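Local coordinates for protein probable glucarate dehydratase (PDB 3VDG) that probably dehydrates glucarate or a related sugar acid, as a metal-dependent member of the enolase superfamily, at residues A[36-41]-A[413-417]; A[57-61]-A[73-77]; A[121-125]-A[424-428]; A[315-319]-A[351-355]. All blocks are in the same frame, centred on the assembly; numbering follows the deposited sequence.

How the contacts relate
From the N terminus, strand 30-41 opens the longest loop of the set, which contact 1 closes only when helix 407-420 packs against it. Contact 2 is nested inside: it is the hairpin of strands 55-65 and 70-75, and its first strand lies next to 30-41 in one antiparallel sheet. Contact 3 opens after that hairpin has closed and ends beyond helix 407-420, so it crosses contact 1; it ties the loop at 121-125 to the start of helix 427-434. Contact 4 lies inside the loops of both contacts 1 and 3 and belongs to the barrel. It touches contact 2 through Arg58 and Glu74, which meet Ser351, thereby joining the N-terminal sheet to the barrel.

Contact 1: A[36-41]-A[413-417]; sequences TPVAFA and LHEQY
Pro37 presses its ring against Tyr417 where strand 36-41 passes over helix 413-417, the two axes 5.4 Å apart and almost perpendicular at 84°. Followed outward, Tyr417 places its CB 3.8 Å from Ala39 CB, a methyl small enough to let the helix backbone approach. Because CG stands anti to the backbone N (chi1 165°), the ring runs out beneath Pro37: Pro37 CB sits 3.6 Å from the ring centroid, over the face, in a CH-pi contact, and Tyr417 CE2 is 3.6 Å from Pro37 CG. At the tip, Tyr417 OH is 4.1 Å from Pro37 CB. Proline suits this place as a rigid ring whose C-H groups can meet an aromatic face. Polar bonds flank the packing. Leu413 O takes Ala39 N at 3.1 Å as well as Tyr417 N of its own helix, from opposite faces of its plane. His414 ND1 donates to Pro37 O at 2.8 Å, within both the imidazole and carbonyl planes, which helps to fix the ring's rotation. Gln416, extended, gives NE2 to Ala39 O at 2.8 Å and to Glu378. A C-terminal helix packed on the N-terminal antiparallel sheet in this way is characteristic of the enolase superfamily capping domain.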
loop_
_atom_site.group_PDB
_atom_site.type_symbol
_atom_site.label_atom_id
_atom_site.label_comp_id
_atom_site.label_asym_id
_atom_site.label_seq_id
_atom_site.Cartn_x
_atom_site.Cartn_y
_atom_site.Cartn_z
ATOM N N THR A 36 -19.195 22.100 5.047
ATOM C CA THR A 36 -19.674 22.963 6.129
ATOM C C THR A 36 -18.539 23.272 7.107
ATOM O O THR A 36 -18.119 22.396 7.870
ATOM C CB THR A 36 -20.805 22.277 6.930
ATOM O OG1 THR A 36 -21.834 21.853 6.030
ATOM C CG2 THR A 36 -21.419 23.235 7.962
ATOM N N PRO A 37 -18.046 24.521 7.106
ATOM C CA PRO A 37 -17.037 24.846 8.127
ATOM C C PRO A 37 -17.675 24.954 9.517
ATOM O O PRO A 37 -18.796 25.440 9.644
ATOM C CB PRO A 37 -16.426 26.180 7.629
ATOM C CG PRO A 37 -17.380 26.722 6.615
ATOM C CD PRO A 37 -18.259 25.601 6.119
ATOM N N VAL A 38 -16.998 24.441 10.541
ATOM C CA VAL A 38 -17.498 24.494 11.908
ATOM C C VAL A 38 -16.398 25.015 12.832
ATOM O O VAL A 38 -15.219 25.007 12.464
ATOM C CB VAL A 38 -17.936 23.102 12.392
ATOM C CG1 VAL A 38 -19.081 22.587 11.514
ATOM C CG2 VAL A 38 -16.745 22.135 12.375
ATOM N N ALA A 39 -16.774 25.469 14.026
ATOM C CA ALA A 39 -15.786 25.897 15.028
ATOM C C ALA A 39 -16.246 25.403 16.386
ATOM O O ALA A 39 -17.440 25.402 16.692
ATOM C CB ALA A 39 -15.615 27.421 15.017
ATOM N N PHE A 40 -15.300 24.941 17.190
ATOM C CA PHE A 40 -15.605 24.448 18.516
ATOM C C PHE A 40 -14.569 24.977 19.510
ATOM O O PHE A 40 -13.426 25.212 19.145
ATOM C CB PHE A 40 -15.646 22.909 18.530
ATOM C CG PHE A 40 -14.426 22.252 17.930
ATOM C CD1 PHE A 40 -14.328 22.054 16.566
ATOM C CD2 PHE A 40 -13.395 21.795 18.740
ATOM C CE1 PHE A 40 -13.216 21.442 16.014
ATOM C CE2 PHE A 40 -12.274 21.180 18.188
ATOM C CZ PHE A 40 -12.189 21.005 16.822
ATOM N N ALA A 41 -14.994 25.169 20.752
ATOM C CA ALA A 41 -14.154 25.732 21.812
ATOM C C ALA A 41 -12.900 24.924 22.072
ATOM O O ALA A 41 -12.922 23.679 22.113
ATOM C CB ALA A 41 -14.942 25.888 23.108
ATOM N N LEU A 413 -22.573 24.333 15.308
ATOM C CA LEU A 413 -21.132 24.605 15.177
ATOM C C LEU A 413 -20.808 25.414 13.932
ATOM O O LEU A 413 -19.783 26.089 13.876
ATOM C CB LEU A 413 -20.291 23.319 15.231
ATOM C CG LEU A 413 -20.405 22.497 16.516
ATOM C CD1 LEU A 413 -19.435 21.324 16.430
ATOM C CD2 LEU A 413 -20.131 23.320 17.765
ATOM N N HIS A 414 -21.661 25.339 12.913
ATOM C CA HIS A 414 -21.463 26.193 11.761
ATOM C C HIS A 414 -21.779 27.628 12.129
ATOM O O HIS A 414 -21.093 28.553 11.705
ATOM C CB HIS A 414 -22.313 25.748 10.581
ATOM C CG HIS A 414 -22.212 26.673 9.389
ATOM N ND1 HIS A 414 -21.047 26.904 8.744
ATOM C CD2 HIS A 414 -23.179 27.439 8.737
ATOM C CE1 HIS A 414 -21.256 27.760 7.727
ATOM N NE2 HIS A 414 -22.565 28.091 7.726
ATOM N N GLU A 415 -22.826 27.813 12.929
ATOM C CA GLU A 415 -23.227 29.159 13.360
ATOM C C GLU A 415 -22.110 29.743 14.244
ATOM O O GLU A 415 -21.747 30.905 14.118
ATOM C CB GLU A 415 -24.572 29.097 14.106
ATOM C CG GLU A 415 -25.000 30.391 14.798
ATOM C CD GLU A 415 -25.263 31.559 13.849
ATOM O OE1 GLU A 415 -25.489 31.335 12.639
ATOM O OE2 GLU A 415 -25.252 32.719 14.323
ATOM N N GLN A 416 -21.557 28.913 15.119
ATOM C CA GLN A 416 -20.388 29.283 15.924
ATOM C C GLN A 416 -19.197 29.734 15.064
ATOM O O GLN A 416 -18.572 30.762 15.333
ATOM C CB GLN A 416 -20.038 28.129 16.864
ATOM C CG GLN A 416 -19.038 28.469 17.950
ATOM C CD GLN A 416 -19.168 27.555 19.148
ATOM O OE1 GLN A 416 -19.675 27.960 20.190
ATOM N NE2 GLN A 416 -18.719 26.317 19.008
ATOM N N TYR A 417 -18.900 28.999 14.000
ATOM C CA TYR A 417 -17.878 29.432 13.055
ATOM C C TYR A 417 -18.159 30.802 12.439
ATOM O O TYR A 417 -17.260 31.636 12.343
ATOM C CB TYR A 417 -17.701 28.386 11.954
ATOM C CG TYR A 417 -16.947 28.838 10.727
ATOM C CD1 TYR A 417 -15.562 28.693 10.638
ATOM C CD2 TYR A 417 -17.624 29.385 9.637
ATOM C CE1 TYR A 417 -14.879 29.094 9.503
ATOM C CE2 TYR A 417 -16.951 29.792 8.509
ATOM C CZ TYR A 417 -15.580 29.634 8.443
ATOM O OH TYR A 417 -14.914 30.030 7.314
#

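Contact 2: A[57-61]-A[73-77]; sequences LRAVI and GETYA
Arg58 and Glu74 pair across a beta hairpin whose backbone bonds set the register. Ala59 with Thr75 and Ile61 with Gly73 are antiparallel hydrogen-bonded pairs, each bonded in both directions, for example Ala59 N to Thr75 O at 2.9 Å. Val60 and Glu74 form the non-hydrogen-bonded pair between them.

The charged contact is a salt bridge. Arg58 bends at chi2 and chi3, which folds the guanidinium back over the neighbouring strand and brings NE to Glu74 OE2 at 2.8 Å; NH2 adds a weak bond to the same oxygen and also bonds Ser351 OG of helix 349-360. NE meets OE2 on its anti lone pair, and the guanidinium and carboxylate planes stand 82° apart. Thr75 O lies over one guanidinium face, 3.5 Å from Arg58 NE. The long extended Glu74 also accepts from Leu348 N and Ser351 N, so both carboxylate oxygens are used.

Van der Waals contacts finish the pairing. Leu57 CB meets Ala77 CB at 3.8 Å, and Thr75 CG2 touches Ile61 CD1 at 3.8 Å while its OG1 bonds to His81. The small Ala59 lets its CB sit 3.3 Å from Tyr76 O, a buried oxygen without a polar partner.

Strand 55-65 is the middle one of its sheet, with strand 30-41 along its other edge. Ile61 and Thr75 rest on Pro138 of helix 131-151, and Tyr76 reaches His318 of helix 317-320.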
loop_
_atom_site.group_PDB
_atom_site.type_symbol
_atom_site.label_atom_id
_atom_site.label_comp_id
_atom_site.label_asym_id
_atom_site.label_seq_id
_atom_site.Cartn_x
_atom_site.Cartn_y
_atom_site.Cartn_z
ATOM N N LEU A 57 -10.986 25.244 14.061
ATOM C CA LEU A 57 -11.835 25.160 12.851
ATOM C C LEU A 57 -11.709 23.807 12.146
ATOM O O LEU A 57 -10.613 23.269 12.047
ATOM C CB LEU A 57 -11.410 26.231 11.841
ATOM C CG LEU A 57 -11.290 27.683 12.301
ATOM C CD1 LEU A 57 -10.824 28.542 11.126
ATOM C CD2 LEU A 57 -12.588 28.185 12.893
ATOM N N ARG A 58 -12.819 23.260 11.654
ATOM C CA ARG A 58 -12.785 22.065 10.782
ATOM C C ARG A 58 -13.825 22.258 9.683
ATOM O O ARG A 58 -14.701 23.134 9.798
ATOM C CB ARG A 58 -13.083 20.783 11.565
ATOM C CG ARG A 58 -12.162 20.554 12.758
ATOM C CD ARG A 58 -10.758 20.161 12.336
ATOM N NE ARG A 58 -10.686 18.748 11.949
ATOM C CZ ARG A 58 -9.582 18.165 11.526
ATOM N NH1 ARG A 58 -8.446 18.872 11.433
ATOM N NH2 ARG A 58 -9.610 16.881 11.199
ATOM N N ALA A 59 -13.695 21.498 8.599
ATOM C CA ALA A 59 -14.694 21.497 7.528
ATOM C C ALA A 59 -15.268 20.089 7.459
ATOM O O ALA A 59 -14.530 19.105 7.437
ATOM C CB ALA A 59 -14.076 21.901 6.192
ATOM N N VAL A 60 -16.586 20.002 7.488
ATOM C CA VAL A 60 -17.292 18.724 7.354
ATOM C C VAL A 60 -17.691 18.544 5.906
ATOM O O VAL A 60 -18.290 19.453 5.288
ATOM C CB VAL A 60 -18.541 18.705 8.240
ATOM C CG1 VAL A 60 -19.425 17.496 7.905
ATOM C CG2 VAL A 60 -18.130 18.700 9.717
ATOM N N ILE A 61 -17.330 17.392 5.343
ATOM C CA ILE A 61 -17.726 17.022 3.988
ATOM C C ILE A 61 -18.873 16.038 4.061
ATOM O O ILE A 61 -18.782 15.017 4.740
ATOM C CB ILE A 61 -16.577 16.376 3.164
ATOM C CG1 ILE A 61 -15.619 17.440 2.619
ATOM C CG2 ILE A 61 -17.126 15.638 1.944
ATOM C CD1 ILE A 61 -14.782 18.109 3.677
ATOM N N GLY A 73 -16.605 13.079 5.626
ATOM C CA GLY A 73 -15.164 13.271 5.761
ATOM C C GLY A 73 -14.982 14.535 6.599
ATOM O O GLY A 73 -15.936 15.307 6.785
ATOM N N GLU A 74 -13.758 14.776 7.066
ATOM C CA GLU A 74 -13.485 15.935 7.923
ATOM C C GLU A 74 -12.068 16.380 7.661
ATOM O O GLU A 74 -11.162 15.546 7.503
ATOM C CB GLU A 74 -13.644 15.560 9.404
ATOM C CG GLU A 74 -13.377 16.710 10.382
ATOM C CD GLU A 74 -13.355 16.246 11.837
ATOM O OE1 GLU A 74 -14.061 15.274 12.191
ATOM O OE2 GLU A 74 -12.637 16.865 12.651
ATOM N N THR A 75 -11.867 17.694 7.606
ATOM C CA THR A 75 -10.556 18.232 7.265
ATOM C C THR A 75 -10.396 19.623 7.892
ATOM O O THR A 75 -11.238 20.048 8.701
ATOM C CB THR A 75 -10.422 18.279 5.719
ATOM O OG1 THR A 75 -9.125 18.761 5.339
ATOM C CG2 THR A 75 -11.482 19.180 5.131
ATOM N N TYR A 76 -9.327 20.322 7.535
ATOM C CA TYR A 76 -9.088 21.698 8.016
ATOM C C TYR A 76 -10.093 22.675 7.407
ATOM O O TYR A 76 -10.808 22.328 6.470
ATOM C CB TYR A 76 -7.648 22.130 7.646
ATOM C CG TYR A 76 -6.642 21.002 7.834
ATOM C CD1 TYR A 76 -6.256 20.602 9.118
ATOM C CD2 TYR A 76 -6.119 20.310 6.733
ATOM C CE1 TYR A 76 -5.353 19.541 9.311
ATOM C CE2 TYR A 76 -5.228 19.245 6.907
ATOM C CZ TYR A 76 -4.847 18.868 8.194
ATOM O OH TYR A 76 -3.968 17.824 8.387
ATOM N N ALA A 77 -10.120 23.912 7.903
ATOM C CA ALA A 77 -11.061 24.910 7.379
ATOM C C ALA A 77 -10.458 26.271 7.063
ATOM O O ALA A 77 -11.190 27.256 6.968
ATOM C CB ALA A 77 -12.238 25.084 8.324
#

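Contact 3: A[121-125]-A[424-428]; sequences GLAGM and DRDDT
Ala123 meets Arg425 where the irregular loop 121-125 passes the start of helix 427-434, its turn made through positive phi at Gly121, Ala123 and Gly124, and the nearest CA atoms are those of Ala123 and Asp426, 5.2 Å apart. Ala123 CB lies over one face of the Arg425 guanidinium, 3.5 Å from NE. Arg425 is extended from CG to NE and grips Asp427 side-on: NE reaches OD1 at 2.9 Å, nearly straight at 173°, and NH2 reaches OD2 at 2.7 Å. Asn47 ND2 gives OD2 a further bond, so the carboxylate is held from several directions. Asp426 is the N-cap, with OD1 accepting from Gly429 N, a role for which a short carboxylate is well suited.

Polar links across the contact run through water. One water bridges Gly121 O and Arg425 NH1; another accepts from Ala123 N at 3.2 Å and donates to Arg425 O at 2.8 Å. The direct contact is thus van der Waals, a methyl laid on a guanidinium face. About 3 Å, between nearest atoms, from the Arg425 side chain lies an acetate, probably from the crystallisation liquor; it is consistent with a guanidinium that can still attract an anion.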
loop_
_atom_site.group_PDB
_atom_site.type_symbol
_atom_site.label_atom_id
_atom_site.label_comp_id
_atom_site.label_asym_id
_atom_site.label_seq_id
_atom_site.Cartn_x
_atom_site.Cartn_y
_atom_site.Cartn_z
ATOM N N GLY A 121 -4.033 25.172 7.307
ATOM C CA GLY A 121 -4.691 24.243 8.230
ATOM C C GLY A 121 -3.798 23.808 9.384
ATOM O O GLY A 121 -4.285 23.300 10.406
ATOM N N LEU A 122 -2.490 24.025 9.229
ATOM C CA LEU A 122 -1.482 23.467 10.149
ATOM C C LEU A 122 -0.667 24.527 10.921
ATOM O O LEU A 122 0.330 24.195 11.587
ATOM C CB LEU A 122 -0.563 22.497 9.380
ATOM C CG LEU A 122 -1.312 21.277 8.809
ATOM C CD1 LEU A 122 -0.622 20.613 7.617
ATOM C CD2 LEU A 122 -1.583 20.276 9.929
ATOM N N ALA A 123 -1.115 25.784 10.836
ATOM C CA ALA A 123 -0.489 26.938 11.509
ATOM C C ALA A 123 0.990 27.194 11.158
ATOM O O ALA A 123 1.763 27.653 12.007
ATOM C CB ALA A 123 -0.678 26.853 13.024
ATOM N N GLY A 124 1.380 26.914 9.915
ATOM C CA GLY A 124 2.758 27.139 9.475
ATOM C C GLY A 124 3.753 26.250 10.199
ATOM O O GLY A 124 4.954 26.285 9.923
ATOM N N MET A 125 3.240 25.454 11.134
ATOM C CA MET A 125 4.036 24.499 11.896
ATOM C C MET A 125 4.581 23.404 10.966
ATOM O O MET A 125 5.766 23.071 10.992
ATOM C CB MET A 125 3.148 23.893 12.992
ATOM C CG MET A 125 3.860 23.441 14.256
ATOM S SD MET A 125 2.889 23.743 15.754
ATOM C CE MET A 125 1.218 23.742 15.113
ATOM N N ASP A 424 -8.782 31.338 9.755
ATOM C CA ASP A 424 -7.577 30.518 9.550
ATOM C C ASP A 424 -6.993 30.117 10.907
ATOM O O ASP A 424 -7.042 30.900 11.854
ATOM C CB ASP A 424 -6.513 31.304 8.773
ATOM C CG ASP A 424 -6.951 31.633 7.359
ATOM O OD1 ASP A 424 -6.861 30.753 6.469
ATOM O OD2 ASP A 424 -7.378 32.782 7.134
ATOM N N ARG A 425 -6.460 28.903 11.024
ATOM C CA ARG A 425 -5.722 28.576 12.230
ATOM C C ARG A 425 -4.457 29.445 12.283
ATOM O O ARG A 425 -3.709 29.513 11.317
ATOM C CB ARG A 425 -5.331 27.105 12.277
ATOM C CG ARG A 425 -4.573 26.804 13.553
ATOM C CD ARG A 425 -4.090 25.368 13.657
ATOM N NE ARG A 425 -3.217 25.236 14.828
ATOM C CZ ARG A 425 -2.599 24.117 15.177
ATOM N NH1 ARG A 425 -2.761 23.008 14.454
ATOM N NH2 ARG A 425 -1.824 24.117 16.252
ATOM N N ASP A 426 -4.210 30.105 13.408
ATOM C CA ASP A 426 -3.079 31.024 13.483
ATOM C C ASP A 426 -2.588 31.182 14.931
ATOM O O ASP A 426 -2.856 32.200 15.564
ATOM C CB ASP A 426 -3.504 32.392 12.923
ATOM C CG ASP A 426 -2.321 33.310 12.650
ATOM O OD1 ASP A 426 -1.167 32.894 12.871
ATOM O OD2 ASP A 426 -2.537 34.452 12.207
ATOM N N ASP A 427 -1.875 30.177 15.442
ATOM C CA ASP A 427 -1.426 30.156 16.831
ATOM C C ASP A 427 -0.480 31.344 17.102
ATOM O O ASP A 427 -0.514 31.959 18.171
ATOM C CB ASP A 427 -0.632 28.867 17.135
ATOM C CG ASP A 427 -1.439 27.576 16.897
ATOM O OD1 ASP A 427 -2.605 27.622 16.447
ATOM O OD2 ASP A 427 -0.878 26.490 17.148
ATOM N N THR A 428 0.364 31.646 16.120
ATOM C CA THR A 428 1.337 32.719 16.255
ATOM C C THR A 428 0.660 34.088 16.202
ATOM O O THR A 428 0.884 34.934 17.066
ATOM C CB THR A 428 2.420 32.620 15.175
ATOM O OG1 THR A 428 3.023 31.320 15.245
ATOM C CG2 THR A 428 3.491 33.700 15.396
HETATM O O HOH W 1 -4.736 21.876 12.418
HETATM O O HOH W 2 -3.266 27.605 9.320
HETATM O O HOH W 3 0.561 30.433 13.407
HETATM O O HOH W 4 3.838 30.036 13.081
#

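Contact 4: A[315-319]-A[351-355]; sequences SDHHY and SLAAM
His318 NE2 and Ser351 OG approach to 2.5 Å, an unusually short hydrogen bond in which either atom could be the donor. It lies in the beta/alpha barrel of the enolase superfamily, joining the short helix 317-320, which follows strand 312-315, to helix 349-360. The hydroxyl sits near the imidazole plane, at the ring's edge, and is also reached by Arg58 NH2 from the N-terminal sheet. At the other ring nitrogen, His318 ND1 donates to Asp316 OD1 at 2.9 Å, so the imidazole is held at both nitrogens.

Serine, histidine and aspartate thus form a chain of hydrogen bonds, its His318-Asp316 part being a His-carboxylate bond. Asp316 is also the N-cap: the same OD1 accepts from His318 N at 2.8 Å, which aspartate can do because its short side chain folds back over the first turn. Its other oxygen, OD2, takes a bond from His343 ND1, an Asp-His pairing that probably corresponds to the dyad known in related glucarate dehydratases.

His317 completes the contact. With chi1 at 74°, CG lies between backbone N and carbonyl carbon, and the ring is turned to helix 349-360. The small Ala354 leaves room for this ring, its CB lying 3.7 Å from His317 NE2, while at the ring's edge Met355 CG comes to 3.7 Å from His317 CE1.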
loop_
_atom_site.group_PDB
_atom_site.type_symbol
_atom_site.label_atom_id
_atom_site.label_comp_id
_atom_site.label_asym_id
_atom_site.label_seq_id
_atom_site.Cartn_x
_atom_site.Cartn_y
_atom_site.Cartn_z
ATOM N N SER A 315 1.735 8.565 11.307
ATOM C CA SER A 315 0.778 8.679 10.212
ATOM C C SER A 315 -0.219 9.798 10.523
ATOM O O SER A 315 -0.416 10.169 11.679
ATOM C CB SER A 315 0.012 7.369 10.038
ATOM O OG SER A 315 -0.743 7.085 11.225
ATOM N N ASP A 316 -0.869 10.313 9.491
ATOM C CA ASP A 316 -2.004 11.215 9.667
ATOM C C ASP A 316 -2.785 11.230 8.363
ATOM O O ASP A 316 -2.325 11.809 7.369
ATOM C CB ASP A 316 -1.530 12.636 10.014
ATOM C CG ASP A 316 -2.681 13.558 10.347
ATOM O OD1 ASP A 316 -3.777 13.347 9.776
ATOM O OD2 ASP A 316 -2.496 14.495 11.165
ATOM N N HIS A 317 -3.959 10.598 8.343
ATOM C CA HIS A 317 -4.683 10.464 7.067
ATOM C C HIS A 317 -5.136 11.784 6.516
ATOM O O HIS A 317 -5.457 11.884 5.335
ATOM C CB HIS A 317 -5.869 9.498 7.179
ATOM C CG HIS A 317 -7.055 10.048 7.925
ATOM N ND1 HIS A 317 -7.209 9.903 9.252
ATOM C CD2 HIS A 317 -8.194 10.726 7.466
ATOM C CE1 HIS A 317 -8.360 10.476 9.629
ATOM N NE2 HIS A 317 -8.958 10.983 8.529
ATOM N N HIS A 318 -5.164 12.819 7.351
ATOM C CA HIS A 318 -5.649 14.138 6.897
ATOM C C HIS A 318 -4.681 14.808 5.969
ATOM O O HIS A 318 -5.082 15.625 5.124
ATOM C CB HIS A 318 -5.946 15.062 8.081
ATOM C CG HIS A 318 -6.966 14.514 9.048
ATOM N ND1 HIS A 318 -6.620 13.773 10.145
ATOM C CD2 HIS A 318 -8.354 14.629 9.075
ATOM C CE1 HIS A 318 -7.737 13.448 10.831
ATOM N NE2 HIS A 318 -8.794 13.967 10.179
ATOM N N TYR A 319 -3.391 14.508 6.094
ATOM C CA TYR A 319 -2.443 15.118 5.143
ATOM C C TYR A 319 -1.640 14.144 4.273
ATOM O O TYR A 319 -1.004 14.568 3.302
ATOM C CB TYR A 319 -1.561 16.207 5.797
ATOM C CG TYR A 319 -0.646 15.754 6.918
ATOM C CD1 TYR A 319 -0.910 16.111 8.234
ATOM C CD2 TYR A 319 0.474 14.979 6.659
ATOM C CE1 TYR A 319 -0.075 15.721 9.268
ATOM C CE2 TYR A 319 1.313 14.571 7.693
ATOM C CZ TYR A 319 1.030 14.951 8.996
ATOM O OH TYR A 319 1.855 14.547 10.038
ATOM N N SER A 351 -13.382 12.514 11.938
ATOM C CA SER A 351 -11.954 12.186 11.969
ATOM C C SER A 351 -11.679 11.057 12.953
ATOM O O SER A 351 -10.877 10.158 12.680
ATOM C CB SER A 351 -11.116 13.419 12.353
ATOM O OG SER A 351 -11.029 14.332 11.263
ATOM N N LEU A 352 -12.316 11.102 14.120
ATOM C CA LEU A 352 -11.997 10.078 15.113
ATOM C C LEU A 352 -12.397 8.697 14.567
ATOM O O LEU A 352 -11.639 7.721 14.670
ATOM C CB LEU A 352 -12.698 10.356 16.450
ATOM C CG LEU A 352 -12.428 9.316 17.553
ATOM C CD1 LEU A 352 -10.937 9.190 17.863
ATOM C CD2 LEU A 352 -13.202 9.674 18.815
ATOM N N ALA A 353 -13.583 8.607 13.973
ATOM C CA ALA A 353 -14.022 7.313 13.435
ATOM C C ALA A 353 -13.038 6.831 12.367
ATOM O O ALA A 353 -12.671 5.652 12.322
ATOM C CB ALA A 353 -15.430 7.422 12.850
ATOM N N ALA A 354 -12.623 7.737 11.488
ATOM C CA ALA A 354 -11.725 7.342 10.411
ATOM C C ALA A 354 -10.372 6.859 10.969
ATOM O O ALA A 354 -9.820 5.866 10.492
ATOM C CB ALA A 354 -11.545 8.497 9.437
ATOM N N MET A 355 -9.850 7.568 11.972
ATOM C CA MET A 355 -8.605 7.204 12.644
ATOM C C MET A 355 -8.747 5.814 13.264
ATOM O O MET A 355 -7.841 4.997 13.192
ATOM C CB MET A 355 -8.249 8.239 13.753
ATOM C CG MET A 355 -7.923 9.666 13.264
ATOM S SD MET A 355 -8.081 10.945 14.559
ATOM C CE MET A 355 -6.608 10.581 15.520
#